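Long-range contacts in putative exported protein (Bacteroides fragilis, PDB 3FZX), which is of unknown function but binds calcium and, as a putative exported protein with a YmcC-like fold, may bind lipid: residues F9-Q14 and L34-D39; Q18-C23 and V212-K217; V50-T55 and G67-R72. All blocks are in the same frame, centred on the assembly; numbering follows the deposited sequence.

Overall arrangement
Contacts 2 and 3 pair strands of one antiparallel beta-barrel, while in contact 1 the N-terminal loop packs on strand 30-44. Contact 2 pairs strand 18-25 with strand 207-217, the first and last strands, and so closes the barrel. Contact 3 pairs strands 47-58 and 63-74. Strand 30-44 lies between strands 18-25 and 47-58 in the sheet. The centre of contact 1 is about 10 Å from that of contact 2 and about 7 Å from that of contact 3. The centres of contacts 2 and 3 are about 15 Å apart. Along the chain, contact 1 alternates with contact 2 and precedes contact 3, while contact 3 is nested within contact 2. The loop lies against the adjacent strands 18-25, 30-44, 47-58 and 63-74.

Contact 1: F9-Q14 and L34-D39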
loop_
_atom_site.group_PDB
_atom_site.type_symbol
_atom_site.label_atom_id
_atom_site.label_comp_id
_atom_site.label_asym_id
_atom_site.label_seq_id
_atom_site.Cartn_x
_atom_site.Cartn_y
_atom_site.Cartn_z
ATOM N N PHE A 9 17.117 4.241 6.625
ATOM C CA PHE A 9 15.669 4.334 6.805
ATOM C C PHE A 9 15.302 5.802 6.571
ATOM O O PHE A 9 15.612 6.657 7.387
ATOM C CB PHE A 9 15.312 3.842 8.223
ATOM C CG PHE A 9 13.856 3.563 8.436
ATOM C CD1 PHE A 9 13.005 4.559 8.885
ATOM C CD2 PHE A 9 13.343 2.292 8.235
ATOM C CE1 PHE A 9 11.653 4.313 9.090
ATOM C CE2 PHE A 9 11.985 2.017 8.432
ATOM C CZ PHE A 9 11.134 3.024 8.882
ATOM N N PHE A 10 14.631 6.092 5.460
ATOM C CA PHE A 10 14.374 7.477 5.030
ATOM C C PHE A 10 13.086 8.064 5.581
ATOM O O PHE A 10 12.208 8.427 4.831
ATOM C CB PHE A 10 14.367 7.502 3.497
ATOM C CG PHE A 10 15.664 7.077 2.927
ATOM C CD1 PHE A 10 16.795 7.864 3.129
ATOM C CD2 PHE A 10 15.801 5.857 2.290
ATOM C CE1 PHE A 10 18.028 7.477 2.644
ATOM C CE2 PHE A 10 17.031 5.456 1.809
ATOM C CZ PHE A 10 18.152 6.276 1.980
ATOM N N PHE A 11 12.996 8.147 6.907
ATOM C CA PHE A 11 11.808 8.635 7.607
ATOM C C PHE A 11 12.139 8.673 9.103
ATOM O O PHE A 11 12.954 7.895 9.570
ATOM C CB PHE A 11 10.589 7.695 7.367
ATOM C CG PHE A 11 9.266 8.325 7.713
ATOM C CD1 PHE A 11 8.690 9.273 6.855
ATOM C CD2 PHE A 11 8.594 7.985 8.870
ATOM C CE1 PHE A 11 7.480 9.880 7.160
ATOM C CE2 PHE A 11 7.351 8.570 9.187
ATOM C CZ PHE A 11 6.803 9.530 8.346
ATOM N N PRO A 12 11.533 9.584 9.870
ATOM C CA PRO A 12 11.823 9.515 11.298
ATOM C C PRO A 12 11.414 8.176 11.897
ATOM O O PRO A 12 10.441 7.569 11.459
ATOM C CB PRO A 12 10.972 10.637 11.881
ATOM C CG PRO A 12 9.953 10.907 10.847
ATOM C CD PRO A 12 10.677 10.737 9.566
ATOM N N ASN A 13 12.171 7.720 12.883
ATOM C CA ASN A 13 11.910 6.447 13.489
ATOM C C ASN A 13 11.969 6.378 15.020
ATOM O O ASN A 13 11.862 5.304 15.557
ATOM C CB ASN A 13 12.785 5.380 12.801
ATOM C CG ASN A 13 14.217 5.765 12.737
ATOM O OD1 ASN A 13 14.933 5.513 13.673
ATOM N ND2 ASN A 13 14.653 6.389 11.629
ATOM N N GLN A 14 12.078 7.510 15.720
ATOM C CA GLN A 14 11.974 7.519 17.193
ATOM C C GLN A 14 10.546 7.817 17.586
ATOM O O GLN A 14 9.999 8.817 17.148
ATOM C CB GLN A 14 12.838 8.616 17.829
ATOM C CG GLN A 14 14.269 8.639 17.383
ATOM C CD GLN A 14 15.123 9.663 18.143
ATOM O OE1 GLN A 14 14.650 10.373 19.059
ATOM N NE2 GLN A 14 16.388 9.754 17.748
ATOM N N LEU A 34 2.413 20.452 6.750
ATOM C CA LEU A 34 2.270 19.008 6.940
ATOM C C LEU A 34 3.087 18.587 8.167
ATOM O O LEU A 34 4.278 18.928 8.289
ATOM C CB LEU A 34 2.757 18.247 5.701
ATOM C CG LEU A 34 2.772 16.700 5.788
ATOM C CD1 LEU A 34 1.354 16.095 6.104
ATOM C CD2 LEU A 34 3.382 16.063 4.514
ATOM N N VAL A 35 2.454 17.837 9.063
ATOM C CA VAL A 35 3.081 17.405 10.319
ATOM C C VAL A 35 2.962 15.895 10.430
ATOM O O VAL A 35 1.848 15.351 10.334
ATOM C CB VAL A 35 2.389 18.018 11.558
ATOM C CG1 VAL A 35 3.151 17.622 12.831
ATOM C CG2 VAL A 35 2.292 19.526 11.448
ATOM N N TYR A 36 4.098 15.225 10.602
ATOM C CA TYR A 36 4.137 13.789 10.830
ATOM C C TYR A 36 4.561 13.563 12.267
ATOM O O TYR A 36 5.463 14.251 12.756
ATOM C CB TYR A 36 5.195 13.138 9.947
ATOM C CG TYR A 36 4.880 13.047 8.489
ATOM C CD1 TYR A 36 3.865 12.203 8.030
ATOM C CD2 TYR A 36 5.648 13.730 7.544
ATOM C CE1 TYR A 36 3.590 12.066 6.644
ATOM C CE2 TYR A 36 5.387 13.609 6.176
ATOM C CZ TYR A 36 4.357 12.778 5.726
ATOM O OH TYR A 36 4.108 12.660 4.366
ATOM N N ARG A 37 3.937 12.608 12.945
ATOM C CA ARG A 37 4.386 12.187 14.269
ATOM C C ARG A 37 4.511 10.652 14.319
ATOM O O ARG A 37 3.547 9.926 14.000
ATOM C CB ARG A 37 3.444 12.693 15.359
ATOM C CG ARG A 37 3.918 12.341 16.780
ATOM C CD ARG A 37 2.930 12.742 17.886
ATOM N NE ARG A 37 1.527 12.426 17.600
ATOM C CZ ARG A 37 0.956 11.220 17.699
ATOM N NH1 ARG A 37 1.652 10.138 18.065
ATOM N NH2 ARG A 37 -0.336 11.098 17.410
ATOM N N VAL A 38 5.696 10.175 14.702
ATOM C CA VAL A 38 5.965 8.751 14.829
ATOM C C VAL A 38 5.158 8.202 16.007
ATOM O O VAL A 38 5.360 8.627 17.144
ATOM C CB VAL A 38 7.464 8.468 15.065
ATOM C CG1 VAL A 38 7.682 6.964 15.364
ATOM C CG2 VAL A 38 8.297 8.911 13.867
ATOM N N ASP A 39 4.223 7.305 15.719
ATOM C CA ASP A 39 3.348 6.698 16.736
ATOM C C ASP A 39 4.011 5.459 17.315
ATOM O O ASP A 39 4.102 5.321 18.516
ATOM C CB ASP A 39 1.993 6.303 16.139
ATOM C CG ASP A 39 0.909 6.075 17.216
ATOM O OD1 ASP A 39 0.557 7.050 17.906
ATOM O OD2 ASP A 39 0.384 4.945 17.365
#
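Phe11 to Gln14 run past Tyr36 and Val38 as a loop beside a strand, without backbone pairing, and the closest CA atoms, those of Asn13 and Val38, are 6.5 Å apart. One side-chain contact is a T-shaped aromatic pair. Phe11 presents its edge to one face of the Tyr36 ring, with the planes at 74° and the centroids 5.3 Å apart. Phe11 CG is anti to the backbone N (chi1 -163°), which places it beside the carbonyl carbon. At the tip of the ring, Phe11 CZ lies 4.0 Å from Tyr36 CD1. Pro12 CD sits over a face of the Phe11 ring, near its rim. The Tyr36 hydroxyl is hydrogen-bonded to Asp84.

Val38 packs against Pro12 and the carbonyl oxygens of Pro12 and Gln14. Its CB is 3.3 Å from Gln14 O, and its CG2 is 3.5 Å from Pro12 O. Val38 CG2 meets Pro12 CB at 3.8 Å. These are packing contacts of methyl and methine groups against carbonyl oxygens and a proline ring. Within the loop, Asn13 ND2 donates to Phe11 O at 3.1 Å. ND2 is also hydrogen-bonded to Asn192.

The loop packs on one face of the barrel sheet. Phe11 also touches Ala52 of strand 47-58 and Met69 and Ala71 of strand 63-74, while Pro12 reaches Ile19 of strand 18-25.

Contact 2: Q18-C23 and V212-K217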
loop_
_atom_site.group_PDB
_atom_site.type_symbol
_atom_site.label_atom_id
_atom_site.label_comp_id
_atom_site.label_asym_id
_atom_site.label_seq_id
_atom_site.Cartn_x
_atom_site.Cartn_y
_atom_site.Cartn_z
ATOM N N GLN A 18 8.573 14.313 15.713
ATOM C CA GLN A 18 7.631 15.121 14.928
ATOM C C GLN A 18 8.361 15.975 13.883
ATOM O O GLN A 18 9.285 16.689 14.218
ATOM C CB GLN A 18 6.852 16.013 15.891
ATOM C CG GLN A 18 5.445 16.258 15.480
ATOM C CD GLN A 18 4.648 16.917 16.575
ATOM O OE1 GLN A 18 4.366 18.114 16.513
ATOM N NE2 GLN A 18 4.295 16.143 17.598
ATOM N N ILE A 19 7.976 15.842 12.621
ATOM C CA ILE A 19 8.601 16.532 11.492
ATOM C C ILE A 19 7.532 17.424 10.885
ATOM O O ILE A 19 6.402 16.966 10.687
ATOM C CB ILE A 19 9.056 15.539 10.371
ATOM C CG1 ILE A 19 10.168 14.607 10.864
ATOM C CG2 ILE A 19 9.555 16.265 9.127
ATOM C CD1 ILE A 19 11.289 15.271 11.481
ATOM N N THR A 20 7.879 18.685 10.611
ATOM C CA THR A 20 6.981 19.632 9.970
ATOM C C THR A 20 7.591 20.059 8.662
ATOM O O THR A 20 8.767 20.387 8.613
ATOM C CB THR A 20 6.776 20.853 10.832
ATOM O OG1 THR A 20 6.317 20.415 12.104
ATOM C CG2 THR A 20 5.745 21.840 10.205
ATOM N N ARG A 21 6.780 20.041 7.603
ATOM C CA ARG A 21 7.194 20.529 6.309
ATOM C C ARG A 21 6.166 21.586 5.830
ATOM O O ARG A 21 4.951 21.390 5.940
ATOM C CB ARG A 21 7.310 19.359 5.338
ATOM C CG ARG A 21 8.170 19.698 4.139
ATOM C CD ARG A 21 8.732 18.510 3.379
ATOM N NE ARG A 21 7.721 17.955 2.482
ATOM C CZ ARG A 21 7.081 16.806 2.646
ATOM N NH1 ARG A 21 7.358 16.014 3.674
ATOM N NH2 ARG A 21 6.164 16.436 1.752
ATOM N N ASN A 22 6.664 22.710 5.329
ATOM C CA ASN A 22 5.824 23.802 4.836
ATOM C C ASN A 22 5.677 23.716 3.319
ATOM O O ASN A 22 6.640 23.334 2.632
ATOM C CB ASN A 22 6.414 25.173 5.230
ATOM C CG ASN A 22 6.163 25.518 6.681
ATOM O OD1 ASN A 22 5.555 24.754 7.424
ATOM N ND2 ASN A 22 6.613 26.681 7.083
ATOM N N CYS A 23 4.489 24.098 2.815
ATOM C CA CYS A 23 4.179 24.106 1.374
ATOM C C CYS A 23 3.955 25.505 0.886
ATOM O O CYS A 23 3.230 26.255 1.540
ATOM C CB CYS A 23 2.904 23.316 1.110
ATOM S SG CYS A 23 3.072 21.624 1.735
ATOM N N VAL A 212 9.454 22.588 1.799
ATOM C CA VAL A 212 10.740 22.583 2.481
ATOM C C VAL A 212 10.530 22.151 3.937
ATOM O O VAL A 212 9.605 22.604 4.618
ATOM C CB VAL A 212 11.397 24.001 2.483
ATOM C CG1 VAL A 212 12.821 23.948 3.050
ATOM C CG2 VAL A 212 11.403 24.603 1.070
ATOM N N LEU A 213 11.393 21.262 4.404
ATOM C CA LEU A 213 11.441 20.850 5.802
ATOM C C LEU A 213 11.565 22.094 6.670
ATOM O O LEU A 213 12.422 22.940 6.440
ATOM C CB LEU A 213 12.654 19.938 6.035
ATOM C CG LEU A 213 12.859 19.391 7.461
ATOM C CD1 LEU A 213 11.711 18.533 7.889
ATOM C CD2 LEU A 213 14.206 18.660 7.519
ATOM N N GLU A 214 10.695 22.194 7.664
ATOM C CA GLU A 214 10.609 23.357 8.522
ATOM C C GLU A 214 11.081 23.078 9.958
ATOM O O GLU A 214 11.688 23.935 10.574
ATOM C CB GLU A 214 9.146 23.856 8.517
ATOM C CG GLU A 214 8.803 24.993 9.488
ATOM C CD GLU A 214 9.495 26.294 9.174
ATOM O OE1 GLU A 214 10.028 26.420 8.059
ATOM O OE2 GLU A 214 9.460 27.217 10.017
ATOM N N ARG A 215 10.789 21.900 10.502
ATOM C CA ARG A 215 11.122 21.623 11.894
ATOM C C ARG A 215 11.217 20.115 12.189
ATOM O O ARG A 215 10.428 19.330 11.657
ATOM C CB ARG A 215 10.035 22.253 12.789
ATOM C CG ARG A 215 10.322 22.223 14.280
ATOM C CD ARG A 215 9.121 22.636 15.122
ATOM N NE ARG A 215 9.407 22.452 16.553
ATOM C CZ ARG A 215 8.534 22.594 17.562
ATOM N NH1 ARG A 215 7.265 22.937 17.339
ATOM N NH2 ARG A 215 8.937 22.385 18.818
ATOM N N ILE A 216 12.194 19.751 13.032
ATOM C CA ILE A 216 12.359 18.421 13.589
ATOM C C ILE A 216 12.276 18.579 15.111
ATOM O O ILE A 216 13.015 19.362 15.676
ATOM C CB ILE A 216 13.738 17.830 13.211
ATOM C CG1 ILE A 216 13.841 17.604 11.690
ATOM C CG2 ILE A 216 13.967 16.500 13.923
ATOM C CD1 ILE A 216 15.262 17.367 11.180
ATOM N N LYS A 217 11.355 17.879 15.761
ATOM C CA LYS A 217 11.195 17.902 17.223
ATOM C C LYS A 217 11.317 16.442 17.671
ATOM O O LYS A 217 10.424 15.624 17.385
ATOM C CB LYS A 217 9.824 18.464 17.616
ATOM C CG LYS A 217 9.583 18.608 19.133
ATOM C CD LYS A 217 8.098 18.764 19.449
ATOM C CE LYS A 217 7.842 18.993 20.943
ATOM N NZ LYS A 217 6.377 18.976 21.296
HETATM O O HOH W 1 8.154 19.394 13.970
#
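Ile19 lies across Leu213 and alongside Ile216 on one face of the sheet. Its CG2 is 3.4 Å from Leu213 CD1, a tight carbon pair. Its other branch leaves with CG1 beside the backbone N (chi1 -65°), and CD1 comes 3.5 Å from Ile216 CG1. On the same face, Arg21 CG presses on Val212 O at 3.3 Å. The guanidinium continues to a salt bridge with Asp84.

The other face is more polar. The Asn22 amide and the Glu214 carboxylate are almost parallel, but ND2 bonds to Tyr24 OH. One water links Thr20 OG1 to Gln18 O and Arg215 O, and its bonds to the two carbonyls are weak.

The backbones pair antiparallel, with Gln18 facing Lys217 and Asn22 facing Val212. Between these ends Thr20 O accepts two N-H groups from the same face of its plane. Glu214 N is 2.8 Å and Arg215 N 3.2 Å from Thr20 O. Thr20 thus faces two residues of the partner strand, and the register shifts by one. This is a classic beta bulge, set in the seam where the first and last strands close the antiparallel barrel.

Contact 3: V50-T55 and G67-R72; sequences VVANYT and GQMVAR
Tyr54 and Gly67 pair near the turn end of a beta hairpin, formed by strands 47-58 and 63-74 of the barrel.

Val50 with Ala71, Ala52 with Met69 and Tyr54 with Gly67 are hydrogen-bonded pairs, each joined by two backbone bonds. Val50 N to Ala71 O is 2.8 Å, and Met69 N to Ala52 O is also 2.8 Å. Tyr54 N approaches Gly67 O from 38° above the carbonyl plane. The pairs between them, Val51 with Val70 and Asn53 with Gln68, are non-hydrogen-bonded. There the CA-H groups touch carbonyls, as with Gln68 CA and Ala52 O at 3.3 Å.

Polar side chains meet on the face that carries Val51 and Val70. Asn53 and Gln68 lie side by side with nearly coplanar amides. Asn53 ND2 makes a weak, bent bond to Gln68 OE1 at 3.0 Å. On this same face Val51 and Val70 pack against the second subunit. Arg72 forms a salt bridge with Glu49 and bonds to carbonyls of Met102 and Thr128 of the second subunit.

Apolar and aromatic contacts fill the opposite face. Met69, a selenomethionine, sets its CG 3.6 Å from Tyr54 CD2, at the ring edge. Tyr54 CG stands between its own N and carbonyl carbon (chi1 63°), and the ring folds over the partner strand. Gly67 has no side chain there. Its CA lies 3.8 Å from the Tyr54 ring centroid in a CH-pi contact, and its N sits over the same ring, 3.4 Å from Tyr54 CE1.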
loop_
_atom_site.group_PDB
_atom_site.type_symbol
_atom_site.label_atom_id
_atom_site.label_comp_id
_atom_site.label_asym_id
_atom_site.label_seq_id
_atom_site.Cartn_x
_atom_site.Cartn_y
_atom_site.Cartn_z
ATOM N N VAL A 50 7.486 1.544 10.810
ATOM C CA VAL A 50 7.126 2.774 11.550
ATOM C C VAL A 50 5.719 3.185 11.144
ATOM O O VAL A 50 5.445 3.328 9.966
ATOM C CB VAL A 50 8.101 3.943 11.266
ATOM C CG1 VAL A 50 7.510 5.294 11.718
ATOM C CG2 VAL A 50 9.452 3.715 11.917
ATOM N N VAL A 51 4.825 3.331 12.114
ATOM C CA VAL A 51 3.480 3.833 11.885
ATOM C C VAL A 51 3.509 5.287 12.374
ATOM O O VAL A 51 3.879 5.547 13.527
ATOM C CB VAL A 51 2.424 2.988 12.665
ATOM C CG1 VAL A 51 1.037 3.641 12.634
ATOM C CG2 VAL A 51 2.349 1.541 12.110
ATOM N N ALA A 52 3.148 6.235 11.499
ATOM C CA ALA A 52 3.106 7.651 11.877
ATOM C C ALA A 52 1.733 8.243 11.590
ATOM O O ALA A 52 1.078 7.827 10.657
ATOM C CB ALA A 52 4.167 8.436 11.135
ATOM N N ASN A 53 1.309 9.189 12.424
ATOM C CA ASN A 53 0.114 9.998 12.168
ATOM C C ASN A 53 0.494 11.237 11.371
ATOM O O ASN A 53 1.509 11.860 11.675
ATOM C CB ASN A 53 -0.494 10.477 13.473
ATOM C CG ASN A 53 -0.921 9.339 14.364
ATOM O OD1 ASN A 53 -0.653 9.351 15.558
ATOM N ND2 ASN A 53 -1.565 8.340 13.793
ATOM N N TYR A 54 -0.306 11.587 10.364
ATOM C CA TYR A 54 -0.102 12.819 9.602
ATOM C C TYR A 54 -1.278 13.743 9.793
ATOM O O TYR A 54 -2.405 13.280 10.012
ATOM C CB TYR A 54 0.117 12.569 8.110
ATOM C CG TYR A 54 -1.042 11.944 7.360
ATOM C CD1 TYR A 54 -2.091 12.728 6.856
ATOM C CD2 TYR A 54 -1.074 10.576 7.119
ATOM C CE1 TYR A 54 -3.157 12.153 6.155
ATOM C CE2 TYR A 54 -2.134 9.993 6.418
ATOM C CZ TYR A 54 -3.165 10.789 5.941
ATOM O OH TYR A 54 -4.182 10.205 5.237
ATOM N N THR A 55 -0.977 15.043 9.739
ATOM C CA THR A 55 -1.945 16.118 9.673
ATOM C C THR A 55 -1.527 17.098 8.567
ATOM O O THR A 55 -0.352 17.445 8.430
ATOM C CB THR A 55 -2.050 16.848 10.976
ATOM O OG1 THR A 55 -2.518 15.931 11.956
ATOM C CG2 THR A 55 -3.044 17.975 10.888
ATOM N N GLY A 67 -4.566 11.251 9.083
ATOM C CA GLY A 67 -4.619 9.812 8.966
ATOM C C GLY A 67 -3.346 9.194 9.486
ATOM O O GLY A 67 -2.609 9.810 10.272
ATOM N N GLN A 68 -3.118 7.958 9.075
ATOM C CA GLN A 68 -1.930 7.247 9.456
ATOM C C GLN A 68 -1.241 6.835 8.197
ATOM O O GLN A 68 -1.862 6.722 7.152
ATOM C CB GLN A 68 -2.262 6.023 10.287
ATOM C CG GLN A 68 -2.837 6.373 11.632
ATOM C CD GLN A 68 -2.737 5.224 12.619
ATOM O OE1 GLN A 68 -2.265 5.401 13.737
ATOM N NE2 GLN A 68 -3.164 4.035 12.204
HETATM N N MSE A 69 0.064 6.657 8.295
HETATM C CA MSE A 69 0.853 6.160 7.186
HETATM C C MSE A 69 1.971 5.263 7.704
HETATM O O MSE A 69 2.173 5.158 8.921
HETATM C CB MSE A 69 1.341 7.315 6.328
HETATM C CG MSE A 69 1.880 8.471 7.085
HETATM SE SE MSE A 69 3.742 8.400 6.944
HETATM C CE MSE A 69 3.842 9.270 5.165
ATOM N N VAL A 70 2.671 4.623 6.781
ATOM C CA VAL A 70 3.713 3.684 7.145
ATOM C C VAL A 70 4.998 3.886 6.360
ATOM O O VAL A 70 4.968 4.184 5.168
ATOM C CB VAL A 70 3.184 2.248 6.989
ATOM C CG1 VAL A 70 4.279 1.223 7.239
ATOM C CG2 VAL A 70 2.024 2.055 7.959
ATOM N N ALA A 71 6.124 3.757 7.070
ATOM C CA ALA A 71 7.465 3.751 6.486
ATOM C C ALA A 71 8.049 2.407 6.916
ATOM O O ALA A 71 7.804 1.968 8.052
ATOM C CB ALA A 71 8.311 4.864 7.040
ATOM N N ARG A 72 8.815 1.762 6.029
ATOM C CA ARG A 72 9.372 0.462 6.319
ATOM C C ARG A 72 10.626 0.059 5.558
ATOM O O ARG A 72 10.854 0.477 4.430
ATOM C CB ARG A 72 8.334 -0.659 6.121
ATOM C CG ARG A 72 7.916 -0.909 4.698
ATOM C CD ARG A 72 7.212 -2.269 4.445
ATOM N NE ARG A 72 6.056 -2.519 5.300
ATOM C CZ ARG A 72 5.077 -3.389 5.036
ATOM N NH1 ARG A 72 5.028 -4.059 3.889
ATOM N NH2 ARG A 72 4.097 -3.557 5.919
#